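Local coordinates for protein HpuA (Kingella denitrificans ATCC 33394, PDB 5EC6) that probably binds haemoglobin at the bacterial outer membrane as a lipoprotein receptor, helping the cell to take up iron from its host, at residues V22-P27 with E70-A75; K79-G84 with L110-K115; I180-R183 with R188-T191. All coordinates share one frame; numbering follows the deposited sequence.

Interaction 1 of 3, residues V22-P27 with E70-A75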
ATOM      1  N   VAL A  22     -14.777 -11.675 -10.058  1.00 22.72           N
ATOM      2  CA  VAL A  22     -15.198 -10.956 -11.262  1.00 23.86           C
ATOM      3  C   VAL A  22     -14.938 -11.757 -12.520  1.00 23.04           C
ATOM      4  O   VAL A  22     -13.838 -12.246 -12.754  1.00 26.37           O
ATOM      5  CB  VAL A  22     -14.474  -9.578 -11.326  1.00 21.64           C
ATOM      6  CG1 VAL A  22     -14.881  -8.797 -12.571  1.00 23.04           C
ATOM      7  CG2 VAL A  22     -14.788  -8.775 -10.081  1.00 23.99           C
ATOM      8  N   ASP A  23     -15.951 -11.917 -13.390  1.00 25.64           N
ATOM      9  CA  ASP A  23     -15.694 -12.668 -14.608  1.00 26.04           C
ATOM     10  C   ASP A  23     -15.180 -11.741 -15.673  1.00 26.78           C
ATOM     11  O   ASP A  23     -15.928 -11.126 -16.443  1.00 27.72           O
ATOM     12  CB  ASP A  23     -16.953 -13.404 -15.079  1.00 31.08           C
ATOM     13  CG  ASP A  23     -16.778 -14.070 -16.417  1.00 33.50           C
ATOM     14  OD1 ASP A  23     -15.646 -14.211 -16.961  1.00 31.96           O
ATOM     15  OD2 ASP A  23     -17.829 -14.462 -16.938  1.00 41.26           O
ATOM     16  N   THR A  24     -13.858 -11.663 -15.760  1.00 25.16           N
ATOM     17  CA  THR A  24     -13.216 -10.777 -16.696  1.00 25.83           C
ATOM     18  C   THR A  24     -13.376 -11.224 -18.158  1.00 26.12           C
ATOM     19  O   THR A  24     -13.060 -10.469 -19.049  1.00 26.07           O
ATOM     20  CB  THR A  24     -11.732 -10.613 -16.378  1.00 26.80           C
ATOM     21  OG1 THR A  24     -11.084 -11.867 -16.601  1.00 28.89           O
ATOM     22  CG2 THR A  24     -11.556 -10.175 -14.919  1.00 26.50           C
ATOM     23  N   THR A  25     -13.892 -12.428 -18.408  1.00 27.18           N
ATOM     24  CA  THR A  25     -14.123 -12.834 -19.819  1.00 30.18           C
ATOM     25  C   THR A  25     -15.315 -12.103 -20.452  1.00 31.14           C
ATOM     26  O   THR A  25     -15.487 -12.137 -21.683  1.00 33.34           O
ATOM     27  CB  THR A  25     -14.324 -14.372 -19.983  1.00 30.49           C
ATOM     28  OG1 THR A  25     -15.592 -14.783 -19.445  1.00 31.60           O
ATOM     29  CG2 THR A  25     -13.177 -15.137 -19.299  1.00 35.85           C
ATOM     30  N   SER A  26     -16.112 -11.406 -19.625  1.00 29.13           N
ATOM     31  CA  SER A  26     -17.205 -10.567 -20.148  1.00 28.83           C
ATOM     32  C   SER A  26     -16.655  -9.546 -21.123  1.00 27.72           C
ATOM     33  O   SER A  26     -15.638  -8.902 -20.864  1.00 25.74           O
ATOM     34  CB  SER A  26     -17.942  -9.844 -19.001  1.00 29.17           C
ATOM     35  OG  SER A  26     -18.741  -8.778 -19.498  1.00 28.00           O
ATOM     36  N   PRO A  27     -17.344  -9.334 -22.267  1.00 25.98           N
ATOM     37  CA  PRO A  27     -16.938  -8.281 -23.177  1.00 26.67           C
ATOM     38  C   PRO A  27     -17.028  -6.870 -22.572  1.00 23.92           C
ATOM     39  O   PRO A  27     -16.465  -5.944 -23.106  1.00 28.16           O
ATOM     40  CB  PRO A  27     -17.890  -8.450 -24.382  1.00 29.63           C
ATOM     41  CG  PRO A  27     -19.040  -9.199 -23.857  1.00 29.73           C
ATOM     42  CD  PRO A  27     -18.598  -9.987 -22.664  1.00 30.02           C
ATOM     43  N   GLU A  70     -10.847   0.779 -13.777  1.00 18.90           N
ATOM     44  CA  GLU A  70     -10.862   0.168 -12.470  1.00 19.22           C
ATOM     45  C   GLU A  70      -9.563  -0.630 -12.314  1.00 16.88           C
ATOM     46  O   GLU A  70      -8.901  -0.942 -13.300  1.00 18.31           O
ATOM     47  CB  GLU A  70     -12.047  -0.761 -12.259  1.00 20.34           C
ATOM     48  CG  GLU A  70     -13.381  -0.014 -12.325  1.00 24.64           C
ATOM     49  CD  GLU A  70     -14.580  -0.839 -11.934  1.00 28.46           C
ATOM     50  OE1 GLU A  70     -14.451  -1.829 -11.195  1.00 33.26           O
ATOM     51  OE2 GLU A  70     -15.707  -0.431 -12.348  1.00 34.98           O
ATOM     52  N   ILE A  71      -9.230  -0.937 -11.068  1.00 16.81           N
ATOM     53  CA  ILE A  71      -8.192  -1.924 -10.749  1.00 16.77           C
ATOM     54  C   ILE A  71      -8.831  -3.085 -10.034  1.00 16.16           C
ATOM     55  O   ILE A  71      -9.594  -2.872  -9.096  1.00 17.17           O
ATOM     56  CB  ILE A  71      -7.138  -1.342  -9.781  1.00 16.50           C
ATOM     57  CG1 ILE A  71      -6.439  -0.100 -10.340  1.00 18.19           C
ATOM     58  CG2 ILE A  71      -6.134  -2.456  -9.388  1.00 17.63           C
ATOM     59  CD1 ILE A  71      -5.426  -0.367 -11.412  1.00 18.53           C
ATOM     60  N   LEU A  72      -8.536  -4.305 -10.491  1.00 16.57           N
ATOM     61  CA  LEU A  72      -8.946  -5.527  -9.827  1.00 17.15           C
ATOM     62  C   LEU A  72      -7.704  -6.213  -9.255  1.00 17.68           C
ATOM     63  O   LEU A  72      -6.611  -6.027  -9.787  1.00 18.72           O
ATOM     64  CB  LEU A  72      -9.643  -6.483 -10.798  1.00 17.58           C
ATOM     65  CG  LEU A  72     -10.858  -5.934 -11.546  1.00 18.65           C
ATOM     66  CD1 LEU A  72     -11.406  -6.960 -12.561  1.00 19.33           C
ATOM     67  CD2 LEU A  72     -11.888  -5.521 -10.531  1.00 20.27           C
ATOM     68  N   TYR A  73      -7.917  -6.982  -8.200  1.00 17.78           N
ATOM     69  CA  TYR A  73      -6.880  -7.815  -7.600  1.00 18.49           C
ATOM     70  C   TYR A  73      -6.994  -9.198  -8.238  1.00 20.21           C
ATOM     71  O   TYR A  73      -8.030  -9.834  -8.132  1.00 19.17           O
ATOM     72  CB  TYR A  73      -7.039  -7.870  -6.071  1.00 18.56           C
ATOM     73  CG  TYR A  73      -6.103  -8.885  -5.461  1.00 18.01           C
ATOM     74  CD1 TYR A  73      -4.749  -8.661  -5.397  1.00 17.87           C
ATOM     75  CD2 TYR A  73      -6.583 -10.095  -5.035  1.00 17.55           C
ATOM     76  CE1 TYR A  73      -3.886  -9.626  -4.883  1.00 18.33           C
ATOM     77  CE2 TYR A  73      -5.735 -11.059  -4.533  1.00 18.71           C
ATOM     78  CZ  TYR A  73      -4.400 -10.823  -4.461  1.00 19.24           C
ATOM     79  OH  TYR A  73      -3.567 -11.816  -3.949  1.00 18.76           O
ATOM     80  N   GLN A  74      -5.935  -9.670  -8.887  1.00 17.53           N
ATOM     81  CA  GLN A  74      -5.869 -11.085  -9.346  1.00 19.11           C
ATOM     82  C   GLN A  74      -5.119 -11.932  -8.285  1.00 20.54           C
ATOM     83  O   GLN A  74      -3.926 -11.712  -8.005  1.00 20.14           O
ATOM     84  CB  GLN A  74      -5.173 -11.218 -10.701  1.00 21.15           C
ATOM     85  CG  GLN A  74      -5.365 -12.612 -11.257  1.00 21.45           C
ATOM     86  CD  GLN A  74      -4.673 -12.877 -12.564  1.00 22.69           C
ATOM     87  OE1 GLN A  74      -3.660 -12.290 -12.899  1.00 23.93           O
ATOM     88  NE2 GLN A  74      -5.272 -13.756 -13.354  1.00 24.56           N
ATOM     89  N   ALA A  75      -5.835 -12.887  -7.720  1.00 19.82           N
ATOM     90  CA  ALA A  75      -5.279 -13.732  -6.678  1.00 19.31           C
ATOM     91  C   ALA A  75      -4.312 -14.730  -7.300  1.00 19.74           C
ATOM     92  O   ALA A  75      -4.304 -14.921  -8.499  1.00 20.23           O
ATOM     93  CB  ALA A  75      -6.415 -14.393  -5.957  1.00 18.95           C
TER
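In the small antiparallel sheet of strands 29-31, 48-57, 65-74 and 80-81, the loop 22-27 runs beside the edge strand 80-81, and its side chains V22 and T24 reach over to L72 on the neighbouring strand 65-74. The closest contacts are made by one methyl of the leucine, CD1. L72 CD1 sits 3.9 Å from V22 CG1 and 4.0 Å from T24 CG2, so two methyls of the loop meet a single branch end. The valine and leucine side chains run roughly at right angles to one another, while T24 and L72 slip past each other in opposite directions. V22 offers the branch that stands anti to its own backbone N (chi1 180°). The contact is purely apolar; no hydrogen bond crosses it. Strand 80-81 brings the loop to this place: V22 is backbone-bonded to Y80, and the Y80 side chain also packs on both T24 and L72. The loop itself is shaped by a type I beta turn from D23 to S26, with S26 N donating to D23 O at 3.2 Å, overlaid by an Asx turn. T25 N makes the Asx turn, reaching D23 OD1 at 2.9 Å from above the carboxylate plane. T25 OG1 bonds to the same oxygen on its syn lone pair, at a distance that is unusually short and of doubtful exact value.

Interaction 2 of 3, residues K79-G84 with L110-K115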
ATOM      1  N   LYS A  79      -8.060 -15.964  -9.971  1.00 21.07           N
ATOM      2  CA  LYS A  79      -9.422 -15.352  -9.869  1.00 22.25           C
ATOM      3  C   LYS A  79      -9.225 -13.856  -9.585  1.00 21.31           C
ATOM      4  O   LYS A  79      -8.312 -13.484  -8.865  1.00 20.99           O
ATOM      5  CB  LYS A  79     -10.263 -15.969  -8.781  1.00 24.12           C
ATOM      6  CG  LYS A  79     -10.556 -17.470  -8.941  1.00 27.05           C
ATOM      7  CD  LYS A  79     -11.418 -17.710 -10.149  1.00 33.36           C
ATOM      8  CE  LYS A  79     -11.937 -19.158 -10.226  1.00 37.38           C
ATOM      9  NZ  LYS A  79     -10.894 -20.147 -10.559  1.00 43.16           N
ATOM     10  N   TYR A  80     -10.108 -13.034 -10.126  1.00 20.49           N
ATOM     11  CA  TYR A  80     -10.087 -11.585  -9.926  1.00 20.88           C
ATOM     12  C   TYR A  80     -11.149 -11.115  -8.948  1.00 20.54           C
ATOM     13  O   TYR A  80     -12.288 -11.610  -8.943  1.00 22.77           O
ATOM     14  CB  TYR A  80     -10.328 -10.876 -11.247  1.00 19.80           C
ATOM     15  CG  TYR A  80      -9.239 -10.959 -12.279  1.00 19.86           C
ATOM     16  CD1 TYR A  80      -9.177 -12.023 -13.179  1.00 20.39           C
ATOM     17  CD2 TYR A  80      -8.291  -9.974 -12.396  1.00 18.24           C
ATOM     18  CE1 TYR A  80      -8.193 -12.086 -14.123  1.00 20.02           C
ATOM     19  CE2 TYR A  80      -7.329 -10.014 -13.357  1.00 19.76           C
ATOM     20  CZ  TYR A  80      -7.286 -11.068 -14.246  1.00 20.10           C
ATOM     21  OH  TYR A  80      -6.329 -11.140 -15.212  1.00 23.29           O
ATOM     22  N   TYR A  81     -10.781 -10.152  -8.119  1.00 19.65           N
ATOM     23  CA  TYR A  81     -11.653  -9.602  -7.083  1.00 19.31           C
ATOM     24  C   TYR A  81     -11.651  -8.087  -7.058  1.00 21.07           C
ATOM     25  O   TYR A  81     -10.620  -7.453  -7.293  1.00 19.55           O
ATOM     26  CB  TYR A  81     -11.304 -10.119  -5.685  1.00 20.08           C
ATOM     27  CG  TYR A  81     -11.454 -11.636  -5.601  1.00 19.68           C
ATOM     28  CD1 TYR A  81     -12.729 -12.213  -5.392  1.00 22.30           C
ATOM     29  CD2 TYR A  81     -10.381 -12.475  -5.854  1.00 20.74           C
ATOM     30  CE1 TYR A  81     -12.876 -13.595  -5.407  1.00 20.96           C
ATOM     31  CE2 TYR A  81     -10.525 -13.876  -5.856  1.00 19.70           C
ATOM     32  CZ  TYR A  81     -11.775 -14.416  -5.656  1.00 21.58           C
ATOM     33  OH  TYR A  81     -11.871 -15.787  -5.637  1.00 22.90           O
ATOM     34  N   ASP A  82     -12.812  -7.491  -6.805  1.00 20.96           N
ATOM     35  CA  ASP A  82     -12.794  -6.042  -6.653  0.61 22.52           C
ATOM     36  C   ASP A  82     -12.456  -5.626  -5.239  1.00 22.77           C
ATOM     37  O   ASP A  82     -12.508  -6.404  -4.284  1.00 23.41           O
ATOM     38  CB  ASP A  82     -14.064  -5.377  -7.223  0.61 26.16           C
ATOM     39  CG  ASP A  82     -15.331  -6.086  -6.840  0.61 29.48           C
ATOM     40  OD1 ASP A  82     -15.361  -6.700  -5.783  0.61 31.77           O
ATOM     41  OD2 ASP A  82     -16.302  -6.014  -7.627  0.61 35.76           O
ATOM     42  N   PHE A  83     -12.038  -4.374  -5.119  1.00 21.26           N
ATOM     43  CA  PHE A  83     -11.882  -3.732  -3.844  1.00 20.96           C
ATOM     44  C   PHE A  83     -13.234  -3.115  -3.485  1.00 25.61           C
ATOM     45  O   PHE A  83     -13.734  -2.257  -4.210  1.00 27.69           O
ATOM     46  CB  PHE A  83     -10.812  -2.662  -3.920  1.00 21.76           C
ATOM     47  CG  PHE A  83      -9.437  -3.214  -4.223  1.00 22.04           C
ATOM     48  CD1 PHE A  83      -8.739  -3.914  -3.248  1.00 22.48           C
ATOM     49  CD2 PHE A  83      -8.848  -3.062  -5.501  1.00 21.81           C
ATOM     50  CE1 PHE A  83      -7.451  -4.441  -3.518  1.00 22.05           C
ATOM     51  CE2 PHE A  83      -7.582  -3.585  -5.756  1.00 22.28           C
ATOM     52  CZ  PHE A  83      -6.890  -4.265  -4.777  1.00 21.45           C
ATOM     53  N   GLY A  84     -13.835  -3.570  -2.417  1.00 26.57           N
ATOM     54  CA  GLY A  84     -15.156  -3.022  -2.089  1.00 27.35           C
ATOM     55  C   GLY A  84     -15.331  -2.774  -0.629  1.00 28.22           C
ATOM     56  O   GLY A  84     -14.380  -2.585   0.117  1.00 29.76           O
ATOM     57  N   LEU A 110     -14.198 -15.609   0.471  1.00 22.02           N
ATOM     58  CA  LEU A 110     -14.291 -15.617  -0.985  1.00 20.74           C
ATOM     59  C   LEU A 110     -15.026 -16.859  -1.495  1.00 21.32           C
ATOM     60  O   LEU A 110     -15.012 -17.903  -0.857  1.00 22.06           O
ATOM     61  CB  LEU A 110     -12.904 -15.624  -1.634  1.00 21.76           C
ATOM     62  CG  LEU A 110     -11.965 -14.503  -1.125  1.00 19.99           C
ATOM     63  CD1 LEU A 110     -10.607 -14.651  -1.780  1.00 21.09           C
ATOM     64  CD2 LEU A 110     -12.582 -13.127  -1.391  1.00 21.72           C
ATOM     65  N   ASP A 111     -15.557 -16.741  -2.692  1.00 23.57           N
ATOM     66  CA  ASP A 111     -16.164 -17.895  -3.390  1.00 25.16           C
ATOM     67  C   ASP A 111     -15.327 -19.179  -3.378  1.00 26.62           C
ATOM     68  O   ASP A 111     -15.893 -20.264  -3.238  1.00 24.20           O
ATOM     69  CB  ASP A 111     -16.606 -17.526  -4.805  1.00 25.77           C
ATOM     70  CG  ASP A 111     -15.496 -16.941  -5.674  1.00 24.74           C
ATOM     71  OD1 ASP A 111     -14.346 -16.804  -5.210  1.00 23.86           O
ATOM     72  OD2 ASP A 111     -15.812 -16.638  -6.841  1.00 27.62           O
ATOM     73  N   SER A 112     -14.003 -19.051  -3.492  1.00 22.53           N
ATOM     74  CA  SER A 112     -13.020 -20.151  -3.512  1.00 23.91           C
ATOM     75  C   SER A 112     -12.773 -20.845  -2.158  1.00 25.49           C
ATOM     76  O   SER A 112     -12.080 -21.896  -2.103  1.00 26.07           O
ATOM     77  CB  SER A 112     -11.668 -19.589  -3.971  1.00 22.71           C
ATOM     78  OG  SER A 112     -11.277 -18.643  -2.978  1.00 23.38           O
ATOM     79  N   GLY A 113     -13.232 -20.207  -1.088  1.00 21.92           N
ATOM     80  CA  GLY A 113     -12.904 -20.563   0.270  1.00 23.15           C
ATOM     81  C   GLY A 113     -11.688 -19.878   0.826  1.00 22.81           C
ATOM     82  O   GLY A 113     -11.284 -20.094   1.982  1.00 23.96           O
ATOM     83  N   GLY A 114     -11.061 -19.053  -0.020  1.00 21.99           N
ATOM     84  CA  GLY A 114     -10.021 -18.180   0.473  1.00 21.99           C
ATOM     85  C   GLY A 114     -10.601 -16.997   1.222  1.00 22.78           C
ATOM     86  O   GLY A 114     -11.797 -16.915   1.501  1.00 22.04           O
ATOM     87  N   LYS A 115      -9.722 -16.050   1.577  1.00 21.38           N
ATOM     88  CA  LYS A 115     -10.170 -14.802   2.191  1.00 20.51           C
ATOM     89  C   LYS A 115      -9.317 -13.657   1.609  1.00 19.42           C
ATOM     90  O   LYS A 115      -8.216 -13.889   1.140  1.00 19.79           O
ATOM     91  CB  LYS A 115     -10.018 -14.782   3.714  1.00 23.35           C
ATOM     92  CG  LYS A 115     -10.634 -15.985   4.431  1.00 24.51           C
ATOM     93  CD  LYS A 115     -10.432 -15.878   5.930  1.00 28.65           C
ATOM     94  CE  LYS A 115     -10.928 -17.109   6.686  1.00 33.56           C
ATOM     95  NZ  LYS A 115     -12.329 -17.420   6.328  1.00 37.96           N
TER
HETATM   96  O   HOH W   1      -9.653 -17.004  -4.391  1.00 20.35           O
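Y81, on the short strand 80-81, faces L110 at the start of a type I beta turn running to G113, their CA atoms 9.0 Å apart, and the tyrosine side chain bridges that gap. L110 lies over one face of the ring with both its methyls. CD1 makes a CH-pi contact 4.3 Å from the ring centroid and 20° off the normal, and CD2 stands 4.1 Å from Y81 CE1. The phenol end is taken up by the turn. Y81 OH donates to D111 OD1 at 2.7 Å, the oxygen lying at the ring edge, in plane, and receiving the bond on its syn lone pair; the carboxylate itself is turned 77° from the ring. D111 reaches back to the phenol because its CG is set between backbone N and carbonyl carbon (chi1 56°). The other carboxylate oxygen, OD2, is bonded to the backbone N of A21, so both oxygens of this exposed aspartate have partners. A water gives a second link: it donates to Y81 OH at 2.8 Å and is hydrogen-bonded to S112 OG. The hydroxyl of Y81 is thus held by two partners, one bond given and one received. S112 OG also accepts from G114 N at 3.0 Å, an ST turn. L110 N donates to the carbonyl O of G114, closing the loop between strands 104-109 and 115-118: a beta hairpin whose turn receives the hydroxyl of the tyrosine from the small sheet.

Interaction 3 of 3, residues I180-R183 with R188-T191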
ATOM      1  N   ILE A 180       1.431   1.864   7.301  1.00 15.82           N
ATOM      2  CA  ILE A 180       0.822   0.783   8.080  0.56 16.86           C
ATOM      3  C   ILE A 180       1.335  -0.546   7.559  1.00 16.44           C
ATOM      4  O   ILE A 180       1.461  -0.748   6.353  1.00 16.25           O
ATOM      5  CB  ILE A 180      -0.707   0.826   7.945  0.56 17.93           C
ATOM      6  CG1 ILE A 180      -1.282   2.138   8.520  0.56 19.96           C
ATOM      7  CG2 ILE A 180      -1.351  -0.384   8.628  0.56 18.16           C
ATOM      8  CD1 ILE A 180      -2.628   2.452   7.935  0.56 19.86           C
ATOM      9  N   GLY A 181       1.655  -1.436   8.497  1.00 15.43           N
ATOM     10  CA  GLY A 181       2.013  -2.826   8.216  1.00 16.59           C
ATOM     11  C   GLY A 181       0.868  -3.767   8.500  1.00 16.94           C
ATOM     12  O   GLY A 181       0.046  -3.490   9.401  1.00 17.87           O
ATOM     13  N   LEU A 182       0.824  -4.817   7.705  1.00 16.12           N
ATOM     14  CA  LEU A 182      -0.239  -5.824   7.761  1.00 17.52           C
ATOM     15  C   LEU A 182       0.389  -7.208   7.774  1.00 18.15           C
ATOM     16  O   LEU A 182       1.242  -7.550   6.945  1.00 16.71           O
ATOM     17  CB  LEU A 182      -1.163  -5.674   6.561  1.00 18.92           C
ATOM     18  CG  LEU A 182      -2.114  -6.865   6.311  1.00 22.70           C
ATOM     19  CD1 LEU A 182      -3.215  -6.670   7.315  1.00 25.39           C
ATOM     20  CD2 LEU A 182      -2.662  -6.894   4.884  1.00 27.60           C
ATOM     21  N   ARG A 183      -0.085  -8.044   8.717  1.00 17.55           N
ATOM     22  CA  ARG A 183       0.212  -9.451   8.718  1.00 16.59           C
ATOM     23  C   ARG A 183      -1.140 -10.224   8.798  1.00 17.29           C
ATOM     24  O   ARG A 183      -2.209  -9.623   8.991  1.00 17.33           O
ATOM     25  CB  ARG A 183       1.107  -9.830   9.915  1.00 17.41           C
ATOM     26  CG  ARG A 183       2.566  -9.213   9.915  1.00 13.22           C
ATOM     27  CD  ARG A 183       3.293  -9.617  11.173  1.00 23.62           C
ATOM     28  NE  ARG A 183       4.765  -9.639  11.108  1.00 24.00           N
ATOM     29  CZ  ARG A 183       5.579  -9.317  12.105  1.00 27.00           C
ATOM     30  NH1 ARG A 183       5.125  -8.832  13.304  1.00 24.04           N
ATOM     31  NH2 ARG A 183       6.880  -9.331  11.867  1.00 28.84           N
ATOM     32  N   ARG A 188      -7.191 -13.777  10.829  1.00 29.20           N
ATOM     33  CA  ARG A 188      -7.453 -12.349  10.894  1.00 25.95           C
ATOM     34  C   ARG A 188      -6.280 -11.564  10.333  1.00 22.67           C
ATOM     35  O   ARG A 188      -5.126 -11.975  10.398  1.00 23.52           O
ATOM     36  CB  ARG A 188      -7.739 -11.902  12.304  1.00 29.84           C
ATOM     37  CG  ARG A 188      -9.204 -12.294  12.610  1.00 35.41           C
ATOM     38  CD  ARG A 188      -9.519 -12.054  14.032  1.00 34.62           C
ATOM     39  NE  ARG A 188      -9.880 -10.677  14.291  1.00 35.25           N
ATOM     40  CZ  ARG A 188     -11.031 -10.083  14.009  1.00 34.33           C
ATOM     41  NH1 ARG A 188     -12.049 -10.704  13.362  1.00 33.64           N
ATOM     42  NH2 ARG A 188     -11.160  -8.824  14.390  1.00 32.95           N
ATOM     43  N   ALA A 189      -6.625 -10.429   9.810  1.00 21.01           N
ATOM     44  CA  ALA A 189      -5.637  -9.422   9.506  1.00 20.68           C
ATOM     45  C   ALA A 189      -5.255  -8.643  10.749  1.00 20.33           C
ATOM     46  O   ALA A 189      -6.115  -8.215  11.526  1.00 22.27           O
ATOM     47  CB  ALA A 189      -6.209  -8.473   8.462  1.00 21.05           C
ATOM     48  N   VAL A 190      -3.958  -8.424  10.937  1.00 18.87           N
ATOM     49  CA  VAL A 190      -3.478  -7.697  12.078  1.00 18.54           C
ATOM     50  C   VAL A 190      -2.596  -6.548  11.570  1.00 19.72           C
ATOM     51  O   VAL A 190      -1.864  -6.701  10.590  1.00 19.79           O
ATOM     52  CB  VAL A 190      -2.733  -8.591  13.084  1.00 20.51           C
ATOM     53  CG1 VAL A 190      -3.731  -9.552  13.736  1.00 20.70           C
ATOM     54  CG2 VAL A 190      -1.604  -9.400  12.480  1.00 19.78           C
ATOM     55  N   THR A 191      -2.732  -5.418  12.222  1.00 17.79           N
ATOM     56  CA  THR A 191      -2.104  -4.172  11.760  1.00 17.71           C
ATOM     57  C   THR A 191      -1.228  -3.529  12.803  1.00 20.23           C
ATOM     58  O   THR A 191      -1.410  -3.676  14.039  1.00 19.13           O
ATOM     59  CB  THR A 191      -3.136  -3.198  11.201  1.00 19.90           C
ATOM     60  OG1 THR A 191      -4.242  -3.031  12.135  1.00 20.01           O
ATOM     61  CG2 THR A 191      -3.652  -3.679   9.868  1.00 19.23           C
TER
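R183 and V190 are joined by a pair of backbone hydrogen bonds, R183 N to V190 O and V190 N to R183 O, each 2.9 Å. Strands 180-183 and 188-191 run antiparallel, with an angle of 150° between their directions, and the next bridge, L182 with T191, is a non-hydrogen-bonded pair. Weaker CA-H...O contacts accompany these bonds, the shortest being T191 CA to G181 O at 3.3 Å.

Apolar contacts form on both faces. On the L182 and T191 face, L182 CG stands anti to its N (chi1 166°), which carries CD1 across to A189 CB, 3.7 Å away, and to T191 CG2 at 4.0 Å. L182 also packs on F138 and A140 of strand 136-142. On the R183 and V190 face, R183 CB meets V190 CG2 at 3.8 Å.

The polar ends find their partners outside the pair. The extended R183 chain leads away to a buried setting, where its guanidinium group bonds to carbonyls of L296, D233 and F231 and to S253 OG, and makes a cation-pi contact with F231; a glycerol, probably from the crystallisation liquor, lies beside it. T191 OG1 is hydrogen-bonded to H105 NE2, and R188 NE to S104 OG. This is a beta hairpin, its strands 174-185 and 188-191 joined by a tight connection, with further strands paired at both outer edges.

Interactions 1 and 2 adjoin, their centres 11 Å apart, and share strand 80-81. That strand is probably hydrogen-bonded on both sides, V22 N lying 2.7 Å from Y80 O and Y73 O 2.8 Å from Y81 N, so it lies between the loop 22-27 and strand 65-74 while turning Y81 toward the 110-115 hairpin. Interaction 3 stands apart, its centre 18 Å from that of interaction 2 and 25 Å from that of interaction 1. Interactions 2 and 3 do not touch, their nearest atoms being about 6 Å apart. Strand 104-109 connects them: it leads into the turn of interaction 2 and pairs with strand 188-191 of interaction 3.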